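Local structure of PilM (Escherichia coli, 3EOI) at residues Q17-F21 against K56-H60; L91-G97 against P116-W122. The protein is of unknown function but is plasmid-encoded and probably takes part in pilus biogenesis. One frame throughout, in Å; residues are numbered along the deposited sequence.

Interaction 1: residues Q17-F21 against K56-H60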
ATOM      1  N   GLN A  17       0.491  -3.962  10.325  1.00  9.73           N
ATOM      2  CA  GLN A  17       0.707  -3.759   8.899  1.00  9.90           C
ATOM      3  C   GLN A  17      -0.360  -2.833   8.331  1.00  8.24           C
ATOM      4  O   GLN A  17      -0.034  -1.932   7.530  1.00  9.27           O
ATOM      5  CB  GLN A  17       0.614  -5.086   8.207  1.00 11.35           C
ATOM      6  CG  GLN A  17       0.584  -5.002   6.696  1.00 18.25           C
ATOM      7  CD  GLN A  17       1.890  -4.581   6.116  1.00 16.24           C
ATOM      8  OE1 GLN A  17       2.715  -5.428   5.660  1.00 19.45           O
ATOM      9  NE2 GLN A  17       2.102  -3.260   6.081  1.00 18.07           N
ATOM     10  N   ALA A  18      -1.651  -2.983   8.707  1.00  6.51           N
ATOM     11  CA  ALA A  18      -2.650  -2.115   8.151  1.00  7.65           C
ATOM     12  C   ALA A  18      -2.478  -0.720   8.676  1.00  8.56           C
ATOM     13  O   ALA A  18      -2.678   0.244   7.918  1.00  9.75           O
ATOM     14  CB  ALA A  18      -4.055  -2.647   8.543  1.00  8.50           C
ATOM     15  N   ALA A  19      -2.140  -0.588   9.965  1.00  7.60           N
ATOM     16  CA  ALA A  19      -1.982   0.758  10.507  1.00  7.85           C
ATOM     17  C   ALA A  19      -0.830   1.472   9.833  1.00  8.22           C
ATOM     18  O   ALA A  19      -0.959   2.683   9.455  1.00  8.68           O
ATOM     19  CB  ALA A  19      -1.778   0.721  12.051  1.00  8.51           C
ATOM     20  N   ASP A  20       0.276   0.742   9.633  1.00  8.49           N
ATOM     21  CA  ASP A  20       1.409   1.334   8.890  1.00  9.46           C
ATOM     22  C   ASP A  20       1.046   1.739   7.448  1.00  8.81           C
ATOM     23  O   ASP A  20       1.419   2.830   6.955  1.00  9.43           O
ATOM     24  CB  ASP A  20       2.614   0.393   8.821  1.00 12.75           C
ATOM     25  CG  ASP A  20       3.201   0.070  10.197  1.00 15.88           C
ATOM     26  OD1 ASP A  20       2.846   0.757  11.164  1.00 17.01           O
ATOM     27  OD2 ASP A  20       4.084  -0.839  10.273  1.00 18.62           O
ATOM     28  N   PHE A  21       0.378   0.819   6.748  1.00  8.97           N
ATOM     29  CA  PHE A  21      -0.089   1.085   5.382  1.00  8.02           C
ATOM     30  C   PHE A  21      -0.925   2.395   5.380  1.00  8.01           C
ATOM     31  O   PHE A  21      -0.762   3.310   4.525  1.00  8.90           O
ATOM     32  CB  PHE A  21      -0.937  -0.111   4.933  1.00  8.52           C
ATOM     33  CG  PHE A  21      -1.342  -0.103   3.479  1.00 10.15           C
ATOM     34  CD1 PHE A  21      -2.279   0.835   2.997  1.00  8.29           C
ATOM     35  CD2 PHE A  21      -0.780  -1.028   2.576  1.00  8.75           C
ATOM     36  CE1 PHE A  21      -2.640   0.845   1.676  1.00 10.19           C
ATOM     37  CE2 PHE A  21      -1.205  -1.051   1.196  1.00 11.06           C
ATOM     38  CZ  PHE A  21      -2.141  -0.076   0.755  1.00 10.45           C
ATOM     39  N   LYS A  56       9.564  -1.022   6.651  1.00 30.10           N
ATOM     40  CA  LYS A  56       9.875  -2.249   5.962  1.00 30.66           C
ATOM     41  C   LYS A  56       8.636  -2.915   5.397  1.00 28.69           C
ATOM     42  O   LYS A  56       8.743  -3.746   4.503  1.00 29.44           O
ATOM     43  CB  LYS A  56      10.609  -3.218   6.899  1.00 33.11           C
ATOM     44  CG  LYS A  56      11.593  -4.125   6.177  1.00 63.53           C
ATOM     45  CD  LYS A  56      11.135  -4.402   4.744  1.00 36.13           C
ATOM     46  CE  LYS A  56      11.869  -5.593   4.149  1.00 63.74           C
ATOM     47  NZ  LYS A  56      11.371  -6.875   4.727  1.00 36.90           N
ATOM     48  N   ASN A  57       7.454  -2.569   5.900  1.00 25.90           N
ATOM     49  CA  ASN A  57       6.291  -3.317   5.491  1.00 24.43           C
ATOM     50  C   ASN A  57       5.307  -2.557   4.599  1.00 20.72           C
ATOM     51  O   ASN A  57       4.216  -3.038   4.359  1.00 22.21           O
ATOM     52  CB  ASN A  57       5.564  -3.946   6.693  1.00 27.36           C
ATOM     53  CG  ASN A  57       5.174  -2.927   7.708  1.00 46.41           C
ATOM     54  OD1 ASN A  57       5.448  -1.745   7.491  1.00 30.25           O
ATOM     55  ND2 ASN A  57       4.550  -3.356   8.835  1.00 28.52           N
ATOM     56  N   VAL A  58       5.709  -1.402   4.081  1.00 17.93           N
ATOM     57  CA  VAL A  58       4.862  -0.705   3.084  1.00 17.84           C
ATOM     58  C   VAL A  58       5.765  -0.052   2.046  1.00 14.00           C
ATOM     59  O   VAL A  58       6.821   0.474   2.400  1.00 15.03           O
ATOM     60  CB  VAL A  58       3.853   0.273   3.709  1.00 20.15           C
ATOM     61  CG1 VAL A  58       4.452   1.088   4.789  1.00 28.90           C
ATOM     62  CG2 VAL A  58       3.213   1.144   2.633  1.00 27.43           C
ATOM     63  N   SER A  59       5.421  -0.161   0.752  1.00 11.75           N
ATOM     64  CA  SER A  59       6.255   0.334  -0.337  1.00 10.58           C
ATOM     65  C   SER A  59       5.391   1.244  -1.210  1.00  8.43           C
ATOM     66  O   SER A  59       4.172   1.157  -1.179  1.00  8.43           O
ATOM     67  CB  SER A  59       6.725  -0.819  -1.192  1.00 12.24           C
ATOM     68  OG  SER A  59       7.448  -1.781  -0.366  1.00 13.92           O
ATOM     69  N   HIS A  60       6.069   2.143  -1.933  1.00  8.16           N
ATOM     70  CA  HIS A  60       5.400   2.993  -2.859  1.00  8.26           C
ATOM     71  C   HIS A  60       6.226   3.386  -4.066  1.00  9.15           C
ATOM     72  O   HIS A  60       7.441   3.188  -4.124  1.00  9.72           O
ATOM     73  CB  HIS A  60       4.785   4.212  -2.157  1.00 10.28           C
ATOM     74  CG  HIS A  60       5.717   5.388  -2.028  1.00 10.94           C
ATOM     75  ND1 HIS A  60       6.626   5.484  -0.997  1.00 11.68           N
ATOM     76  CD2 HIS A  60       5.806   6.558  -2.726  1.00 10.92           C
ATOM     77  CE1 HIS A  60       7.293   6.631  -1.106  1.00 11.20           C
ATOM     78  NE2 HIS A  60       6.814   7.299  -2.143  1.00 12.70           N
TER

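Interaction 2: residues L91-G97 against P116-W122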
ATOM      1  N   LEU A  91      -9.190   0.050  -2.596  1.00  7.75           N
ATOM      2  CA  LEU A  91      -8.097  -0.882  -2.678  1.00  8.13           C
ATOM      3  C   LEU A  91      -8.278  -1.872  -3.835  1.00  9.98           C
ATOM      4  O   LEU A  91      -9.375  -2.023  -4.348  1.00 11.04           O
ATOM      5  CB  LEU A  91      -7.959  -1.684  -1.381  1.00 10.64           C
ATOM      6  CG  LEU A  91      -7.683  -0.826  -0.135  1.00 11.42           C
ATOM      7  CD1 LEU A  91      -7.864  -1.622   1.125  1.00 12.62           C
ATOM      8  CD2 LEU A  91      -6.299  -0.163  -0.217  1.00 12.06           C
ATOM      9  N   ALA A  92      -7.180  -2.484  -4.204  1.00  9.03           N
ATOM     10  CA  ALA A  92      -7.101  -3.490  -5.287  1.00  9.39           C
ATOM     11  C   ALA A  92      -6.057  -4.546  -4.936  1.00 11.12           C
ATOM     12  O   ALA A  92      -5.501  -4.522  -3.821  1.00 10.68           O
ATOM     13  CB  ALA A  92      -6.774  -2.830  -6.689  1.00 11.03           C
ATOM     14  N   ARG A  93      -5.848  -5.482  -5.873  1.00 11.48           N
ATOM     15  CA  ARG A  93      -4.958  -6.625  -5.697  1.00 12.42           C
ATOM     16  C   ARG A  93      -4.060  -6.789  -6.907  1.00 12.25           C
ATOM     17  O   ARG A  93      -4.413  -6.351  -7.981  1.00 10.99           O
ATOM     18  CB  ARG A  93      -5.823  -7.937  -5.561  1.00 14.08           C
ATOM     19  CG  ARG A  93      -6.454  -8.180  -4.206  1.00 26.85           C
ATOM     20  CD  ARG A  93      -7.682  -9.136  -4.261  1.00 19.05           C
ATOM     21  NE  ARG A  93      -7.531 -10.340  -5.087  1.00 26.88           N
ATOM     22  CZ  ARG A  93      -8.565 -11.066  -5.519  1.00 21.77           C
ATOM     23  NH1 ARG A  93      -9.810 -10.702  -5.218  1.00 27.70           N
ATOM     24  NH2 ARG A  93      -8.361 -12.148  -6.253  1.00 27.28           N
ATOM     25  N   VAL A  94      -2.885  -7.397  -6.750  1.00 12.45           N
ATOM     26  CA  VAL A  94      -2.060  -7.723  -7.935  1.00 11.65           C
ATOM     27  C   VAL A  94      -1.837  -9.205  -7.876  1.00 11.24           C
ATOM     28  O   VAL A  94      -1.375  -9.720  -6.851  1.00 11.53           O
ATOM     29  CB  VAL A  94      -0.705  -6.998  -7.947  1.00 10.78           C
ATOM     30  CG1 VAL A  94       0.166  -7.478  -9.142  1.00 11.64           C
ATOM     31  CG2 VAL A  94      -0.978  -5.460  -7.966  1.00 11.58           C
ATOM     32  N   GLU A  95      -2.204  -9.873  -8.971  1.00 12.12           N
ATOM     33  CA  GLU A  95      -2.077 -11.318  -9.110  1.00 14.82           C
ATOM     34  C   GLU A  95      -1.607 -11.602 -10.551  1.00 15.65           C
ATOM     35  O   GLU A  95      -2.092 -11.029 -11.527  1.00 15.31           O
ATOM     36  CB  GLU A  95      -3.426 -11.970  -8.854  1.00 18.17           C
ATOM     37  CG  GLU A  95      -3.436 -13.450  -8.999  1.00 48.71           C
ATOM     38  CD  GLU A  95      -4.761 -14.027  -8.527  1.00 21.56           C
ATOM     39  OE1 GLU A  95      -5.125 -13.779  -7.352  1.00 49.11           O
ATOM     40  OE2 GLU A  95      -5.434 -14.711  -9.331  1.00 49.40           O
ATOM     41  N   ASN A  96      -0.589 -12.442 -10.682  1.00 15.31           N
ATOM     42  CA  ASN A  96      -0.044 -12.730 -12.007  1.00 17.59           C
ATOM     43  C   ASN A  96       0.233 -11.518 -12.899  1.00 17.61           C
ATOM     44  O   ASN A  96      -0.070 -11.520 -14.079  1.00 18.26           O
ATOM     45  CB  ASN A  96      -0.877 -13.822 -12.673  1.00 21.26           C
ATOM     46  CG  ASN A  96      -0.969 -15.059 -11.785  1.00 41.56           C
ATOM     47  OD1 ASN A  96      -2.039 -15.421 -11.321  1.00 24.09           O
ATOM     48  ND2 ASN A  96       0.182 -15.657 -11.475  1.00 23.84           N
ATOM     49  N   GLY A  97       0.840 -10.492 -12.300  1.00 16.26           N
ATOM     50  CA  GLY A  97       1.195  -9.269 -12.989  1.00 16.44           C
ATOM     51  C   GLY A  97       0.042  -8.366 -13.380  1.00 17.20           C
ATOM     52  O   GLY A  97       0.265  -7.374 -14.082  1.00 18.34           O
ATOM     53  N   PRO A 116       5.269  -6.271  -7.007  1.00 11.40           N
ATOM     54  CA  PRO A 116       5.178  -7.737  -6.955  1.00 12.80           C
ATOM     55  C   PRO A 116       3.727  -8.251  -6.933  1.00 12.93           C
ATOM     56  O   PRO A 116       2.799  -7.477  -6.693  1.00 11.73           O
ATOM     57  CB  PRO A 116       5.911  -8.106  -5.639  1.00 14.06           C
ATOM     58  CG  PRO A 116       6.140  -6.779  -4.910  1.00 15.74           C
ATOM     59  CD  PRO A 116       5.513  -5.674  -5.677  1.00 13.68           C
ATOM     60  N   ASP A 117       3.569  -9.543  -7.222  1.00 12.17           N
ATOM     61  CA  ASP A 117       2.291 -10.204  -7.133  1.00 13.38           C
ATOM     62  C   ASP A 117       1.938 -10.423  -5.667  1.00 12.94           C
ATOM     63  O   ASP A 117       2.801 -10.334  -4.783  1.00 12.40           O
ATOM     64  CB  ASP A 117       2.366 -11.552  -7.837  1.00 16.81           C
ATOM     65  CG  ASP A 117       2.367 -11.416  -9.327  1.00 21.21           C
ATOM     66  OD1 ASP A 117       1.836 -10.392  -9.825  1.00 19.37           O
ATOM     67  OD2 ASP A 117       2.914 -12.325 -10.004  1.00 20.13           O
ATOM     68  N   GLN A 118       0.670 -10.735  -5.423  1.00 13.13           N
ATOM     69  CA  GLN A 118       0.220 -11.149  -4.089  1.00 13.22           C
ATOM     70  C   GLN A 118       0.398  -9.994  -3.115  1.00 12.60           C
ATOM     71  O   GLN A 118       0.846 -10.152  -1.959  1.00 12.71           O
ATOM     72  CB  GLN A 118       0.970 -12.400  -3.608  1.00 17.70           C
ATOM     73  CG  GLN A 118       0.868 -13.543  -4.642  1.00 29.70           C
ATOM     74  CD  GLN A 118       1.190 -14.916  -4.084  1.00 23.00           C
ATOM     75  OE1 GLN A 118       2.089 -15.090  -3.256  1.00 30.74           O
ATOM     76  NE2 GLN A 118       0.437 -15.916  -4.555  1.00 31.56           N
ATOM     77  N   VAL A 119       0.081  -8.786  -3.617  1.00 12.03           N
ATOM     78  CA  VAL A 119      -0.043  -7.613  -2.739  1.00 10.31           C
ATOM     79  C   VAL A 119      -1.431  -7.023  -2.759  1.00 10.64           C
ATOM     80  O   VAL A 119      -2.183  -7.211  -3.719  1.00  9.81           O
ATOM     81  CB  VAL A 119       1.013  -6.480  -3.092  1.00 12.03           C
ATOM     82  CG1 VAL A 119       2.431  -6.989  -2.933  1.00 10.46           C
ATOM     83  CG2 VAL A 119       0.843  -5.967  -4.492  1.00 11.40           C
ATOM     84  N   ILE A 120      -1.766  -6.326  -1.670  1.00  8.61           N
ATOM     85  CA  ILE A 120      -2.873  -5.397  -1.711  1.00  8.28           C
ATOM     86  C   ILE A 120      -2.333  -4.026  -2.046  1.00  8.08           C
ATOM     87  O   ILE A 120      -1.250  -3.617  -1.514  1.00  7.80           O
ATOM     88  CB  ILE A 120      -3.593  -5.337  -0.361  1.00  9.45           C
ATOM     89  CG1 ILE A 120      -4.304  -6.682  -0.069  1.00  7.89           C
ATOM     90  CG2 ILE A 120      -4.597  -4.145  -0.381  1.00 10.66           C
ATOM     91  CD1 ILE A 120      -4.837  -6.799   1.347  1.00 13.36           C
ATOM     92  N   ILE A 121      -3.047  -3.324  -2.923  1.00  7.54           N
ATOM     93  CA  ILE A 121      -2.499  -2.096  -3.481  1.00  8.23           C
ATOM     94  C   ILE A 121      -3.491  -0.986  -3.547  1.00  8.74           C
ATOM     95  O   ILE A 121      -4.704  -1.233  -3.632  1.00  9.08           O
ATOM     96  CB  ILE A 121      -1.890  -2.355  -4.897  1.00  9.61           C
ATOM     97  CG1 ILE A 121      -1.081  -1.150  -5.397  1.00  9.09           C
ATOM     98  CG2 ILE A 121      -2.988  -2.784  -5.885  1.00  9.96           C
ATOM     99  CD1 ILE A 121      -0.011  -1.598  -6.377  1.00 12.82           C
ATOM    100  N   TRP A 122      -2.962   0.241  -3.388  1.00  7.51           N
ATOM    101  CA  TRP A 122      -3.782   1.447  -3.523  1.00  7.69           C
ATOM    102  C   TRP A 122      -3.144   2.279  -4.607  1.00  7.89           C
ATOM    103  O   TRP A 122      -1.905   2.504  -4.592  1.00 10.10           O
ATOM    104  CB  TRP A 122      -3.784   2.187  -2.185  1.00  9.08           C
ATOM    105  CG  TRP A 122      -4.469   3.556  -2.144  1.00 10.93           C
ATOM    106  CD1 TRP A 122      -5.794   3.790  -1.950  1.00 10.42           C
ATOM    107  CD2 TRP A 122      -3.835   4.851  -2.146  1.00  9.99           C
ATOM    108  NE1 TRP A 122      -6.041   5.162  -1.866  1.00 11.18           N
ATOM    109  CE2 TRP A 122      -4.855   5.824  -1.988  1.00 10.53           C
ATOM    110  CE3 TRP A 122      -2.501   5.286  -2.340  1.00  9.24           C
ATOM    111  CZ2 TRP A 122      -4.589   7.202  -1.987  1.00 10.19           C
ATOM    112  CZ3 TRP A 122      -2.242   6.666  -2.301  1.00  9.51           C
ATOM    113  CH2 TRP A 122      -3.256   7.583  -2.125  1.00 11.82           C
TER

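Interaction 1: residues Q17-F21 against K56-H60
Gln17 and Asp20, one turn apart on helix 10-34, hold Asn57 at two points, its backbone O and its side-chain amide, where the chain enters strand 59-63. This is helix-on-sheet packing of an alpha+beta fold with an antiparallel sheet, with polar side chains meeting beside the apolar packing. The chain of Gln17 runs out with CG anti to the backbone N (chi1 170°) and then bends at chi2, which carries its amide past the Asn57 side chain heading the opposite way. The NE2 of Gln17 donates to Asn57 O over 2.7 Å, coming from above the carbonyl plane, while its OE1 lies 3.4 Å from Asn57 CB. Asp20 instead stands across Asn57 at about a right angle, carboxylate and amide planes 61° apart. Asn57 ND2 reaches Asp20 OD2 at 2.9 Å on the anti side of the carboxylate, the acceptor lying in the plane of the Asn57 amide. The other oxygen, OD1, is taken by a salt bridge to Arg23 and a hydrogen bond from Gln16, so both carboxylate oxygens of Asp20 have partners, and these donors would probably favour its charged form. Next to this polar cluster the contact turns apolar. Val58, also in touch with Tyr24 and Val69, leans on the helix backbone: CG1 sits 4.1 Å from Asp20 O and CG2 4.3 Å from Phe21 CA.

Interaction 2: residues L91-G97 against P116-W122
Ala92 and Ile121 form a hydrogen-bonded pair in an antiparallel ladder, the contact that joins strand 92-95 to strand 119-123 inside the five-stranded sheet. Ala92 N gives to Ile121 O at 2.8 Å, and Ile121 N returns the bond to Ala92 O. Arg93 and Ile120 follow as a non-hydrogen-bonded pair. Beyond them the register slips: Val94 N bonds to Val119 O, but Val94 O receives Gln118 N at 2.7 Å. With Gln118 in a left-handed backbone conformation (phi 64°), this pattern is consistent with a G1-type beta bulge.

The side chains sort by face. Ala92, Val94, Val119 and Ile121 share one, where Val94 and Val119 lie side by side pointing the same way, and Val94 CG2 meets Ile121 CG2 at 3.9 Å; Leu99 and Leu111 also pack there. On the other face Ile120 touches Met78 and Leu81 of helix 77-84, as does the neighbouring Leu91. At the end of the ladder, Leu91 CD2 comes up to Trp122 CB at 4.0 Å, the two side chains crossing at about a right angle.

Asp117 closes the far end. With CG beside its own backbone N (chi1 -75°), it sends OD1 to Gly97 N, a 2.7 Å bond received on the syn side of the carboxylate. Asn96 and Gly97, both with positive phi, form the tight turn into strand 98-100. Putting an alanine at Asp117 would probably leave the Gly97 N-H without this acceptor and the turn freer to move. Backbone bonds thus fix the strand pairing, while a carboxylate pins the neighbouring hairpin turn to the loop that leads into strand 119-123.

From the N terminus, helix 10-34 is laid down first, and the chain then wanders through the short helix 47-50 before interaction 1 brings it back against the helix. Strands 59-63 and 66-72 and helix 77-84 follow. Only then does interaction 2 open, closing a shorter loop that holds strand 98-100 and slots strand 119-123 between 66-72 and 92-95. The two loops are in series, neither nesting nor crossing, yet they meet in space. Interaction 1 ties the long helix to the start of strand 59-63, interaction 2 pairs two strands farther across the same sheet, and Phe21 bridges them, its CE2 3.7 Å from Ile120 O.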